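Side-chain contact in collagen adhesin (Enterococcus faecalis, PDB 2OKM), which probably binds host collagen through this domain, the collagen-binding subdomain of a surface protein anchored to the bacterial cell wall: residues I67-A70 and E71-Q75. Sequence-based numbering, arbitrary orientation.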
ATOM      1  N   ILE A  67      12.219  -5.366   2.556  1.00 14.18           N
ATOM      2  CA  ILE A  67      13.104  -4.611   1.682  1.00 13.21           C
ATOM      3  C   ILE A  67      12.661  -3.183   1.385  1.00 13.25           C
ATOM      4  O   ILE A  67      11.517  -2.805   1.633  1.00 12.74           O
ATOM      5  CB  ILE A  67      13.289  -5.363   0.347  1.00 13.34           C
ATOM      6  CG1 ILE A  67      11.943  -5.487  -0.376  1.00 13.47           C
ATOM      7  CG2 ILE A  67      13.844  -6.757   0.616  1.00 15.35           C
ATOM      8  CD1 ILE A  67      12.015  -6.248  -1.689  1.00 15.50           C
ATOM      9  N   SER A  68      13.590  -2.398   0.846  1.00 12.94           N
ATOM     10  CA  SER A  68      13.330  -1.005   0.500  1.00 13.55           C
ATOM     11  C   SER A  68      12.652  -0.922  -0.857  1.00 12.02           C
ATOM     12  O   SER A  68      12.526  -1.921  -1.565  1.00 12.30           O
ATOM     13  CB  SER A  68      14.648  -0.232   0.432  1.00 12.92           C
ATOM     14  OG  SER A  68      15.436  -0.721  -0.641  1.00 15.53           O
ATOM     15  N   LEU A  69      12.222   0.283  -1.215  1.00 11.74           N
ATOM     16  CA  LEU A  69      11.579   0.516  -2.502  1.00 12.19           C
ATOM     17  C   LEU A  69      12.559   0.211  -3.632  1.00 12.47           C
ATOM     18  O   LEU A  69      12.202  -0.422  -4.623  1.00 12.89           O
ATOM     19  CB  LEU A  69      11.116   1.971  -2.598  1.00 12.53           C
ATOM     20  CG  LEU A  69      10.521   2.432  -3.928  1.00 13.51           C
ATOM     21  CD1 LEU A  69       9.308   1.584  -4.291  1.00 13.76           C
ATOM     22  CD2 LEU A  69      10.135   3.900  -3.813  1.00 15.16           C
ATOM     23  N   ALA A  70      13.800   0.665  -3.483  1.00 14.33           N
ATOM     24  CA  ALA A  70      14.811   0.417  -4.506  1.00 14.14           C
ATOM     25  C   ALA A  70      15.006  -1.086  -4.701  1.00 14.62           C
ATOM     26  O   ALA A  70      15.102  -1.564  -5.830  1.00 15.09           O
ATOM     27  CB  ALA A  70      16.134   1.077  -4.114  1.00 15.48           C
ATOM     28  N   GLU A  71      15.053  -1.828  -3.596  1.00 14.85           N
ATOM     29  CA  GLU A  71      15.229  -3.277  -3.654  1.00 14.73           C
ATOM     30  C   GLU A  71      13.994  -3.952  -4.255  1.00 13.72           C
ATOM     31  O   GLU A  71      14.106  -4.915  -5.014  1.00 13.63           O
ATOM     32  CB  GLU A  71      15.526  -3.818  -2.248  1.00 16.63           C
ATOM     33  CG  GLU A  71      16.930  -3.450  -1.753  1.00 20.10           C
ATOM     34  CD  GLU A  71      17.124  -3.620  -0.252  1.00 22.56           C
ATOM     35  OE1 GLU A  71      18.281  -3.499   0.208  1.00 25.63           O
ATOM     36  OE2 GLU A  71      16.135  -3.858   0.474  1.00 22.65           O
ATOM     37  N   PHE A  72      12.819  -3.429  -3.914  1.00 12.32           N
ATOM     38  CA  PHE A  72      11.545  -3.937  -4.416  1.00 11.60           C
ATOM     39  C   PHE A  72      11.565  -3.890  -5.946  1.00 12.32           C
ATOM     40  O   PHE A  72      11.167  -4.838  -6.624  1.00 12.38           O
ATOM     41  CB  PHE A  72      10.412  -3.054  -3.867  1.00 11.62           C
ATOM     42  CG  PHE A  72       9.044  -3.377  -4.411  1.00 12.27           C
ATOM     43  CD1 PHE A  72       8.326  -4.476  -3.945  1.00 11.44           C
ATOM     44  CD2 PHE A  72       8.454  -2.551  -5.366  1.00 12.45           C
ATOM     45  CE1 PHE A  72       7.038  -4.742  -4.423  1.00 11.60           C
ATOM     46  CE2 PHE A  72       7.170  -2.807  -5.849  1.00 11.69           C
ATOM     47  CZ  PHE A  72       6.461  -3.903  -5.379  1.00 10.06           C
ATOM     48  N   GLU A  73      12.040  -2.775  -6.486  1.00 12.51           N
ATOM     49  CA  GLU A  73      12.103  -2.613  -7.927  1.00 13.15           C
ATOM     50  C   GLU A  73      13.262  -3.382  -8.559  1.00 13.67           C
ATOM     51  O   GLU A  73      13.097  -4.017  -9.599  1.00 14.21           O
ATOM     52  CB  GLU A  73      12.202  -1.126  -8.271  1.00 14.15           C
ATOM     53  CG  GLU A  73      10.935  -0.364  -7.920  1.00 15.52           C
ATOM     54  CD  GLU A  73      11.020   1.109  -8.250  1.00 18.62           C
ATOM     55  OE1 GLU A  73       9.954   1.735  -8.425  1.00 17.50           O
ATOM     56  OE2 GLU A  73      12.147   1.643  -8.324  1.00 22.95           O
ATOM     57  N   GLN A  74      14.427  -3.332  -7.925  1.00 14.69           N
ATOM     58  CA  GLN A  74      15.606  -4.019  -8.444  1.00 17.15           C
ATOM     59  C   GLN A  74      15.393  -5.529  -8.520  1.00 16.86           C
ATOM     60  O   GLN A  74      15.884  -6.187  -9.441  1.00 17.71           O
ATOM     61  CB  GLN A  74      16.821  -3.705  -7.560  1.00 19.68           C
ATOM     62  CG  GLN A  74      18.171  -4.143  -8.128  1.00 25.22           C
ATOM     63  CD  GLN A  74      18.359  -5.646  -8.132  1.00 28.49           C
ATOM     64  OE1 GLN A  74      18.218  -6.304  -7.100  1.00 30.52           O
ATOM     65  NE2 GLN A  74      18.688  -6.199  -9.295  1.00 30.92           N
ATOM     66  N   GLN A  75      14.644  -6.075  -7.565  1.00 14.80           N
ATOM     67  CA  GLN A  75      14.390  -7.511  -7.527  1.00 14.79           C
ATOM     68  C   GLN A  75      13.221  -7.997  -8.378  1.00 14.60           C
ATOM     69  O   GLN A  75      12.860  -9.173  -8.330  1.00 15.82           O
ATOM     70  CB  GLN A  75      14.222  -7.965  -6.074  1.00 15.58           C
ATOM     71  CG  GLN A  75      15.532  -7.926  -5.298  1.00 15.79           C
ATOM     72  CD  GLN A  75      15.374  -8.305  -3.842  1.00 17.04           C
ATOM     73  OE1 GLN A  75      14.682  -9.267  -3.512  1.00 18.40           O
ATOM     74  NE2 GLN A  75      16.033  -7.557  -2.961  1.00 18.15           N
TER
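Ser68 and Glu71 exchange two reciprocal side-chain-to-backbone hydrogen bonds, the definition of a capping box, at the N-terminus of the short helix 69-74, which follows strand 64-68 and has Ser68 as its N-cap. In one direction Glu71 N donates to Ser68 OG over 3.2 Å; chi1 of 66° sets that hydroxyl oxygen between its own backbone N and carbonyl carbon, where it can accept from Glu71 N. In the other, Ser68 N donates to Glu71 OE2 at 3.0 Å with an N-H...O angle of 168°, nearly straight, yet the donor stands above the carboxylate plane, 39° out of it. Glu71 reaches back this far because its chain is extended beyond CG, and Glu71 OE2 also lies 3.2 Å from Ile67 CB. Regular helical bonding starts at the cap residue itself, Phe72 N to Ser68 O at 2.8 Å, and continues from Glu73 N to Leu69 O and from Gln74 N to Ala70 O. Facing the sheet strands, the buried Phe72 ring stacks on Phe56 and meets Phe92 at a steep angle, while the partly exposed Leu69 touches Phe56 and Ile80; the helix is thereby seated against strands 55-59 and 78-82 of the collagen-binding domain. Glu73 OE1 ties it further to Ile80 N. Leu69 CD1 also approaches Phe72 CD2. Against the first turn, Ile67 adds an apolar contact: its CD1 lies 3.6 Å from Phe72 CA on the backbone and 4.2 Å from Phe72 CB.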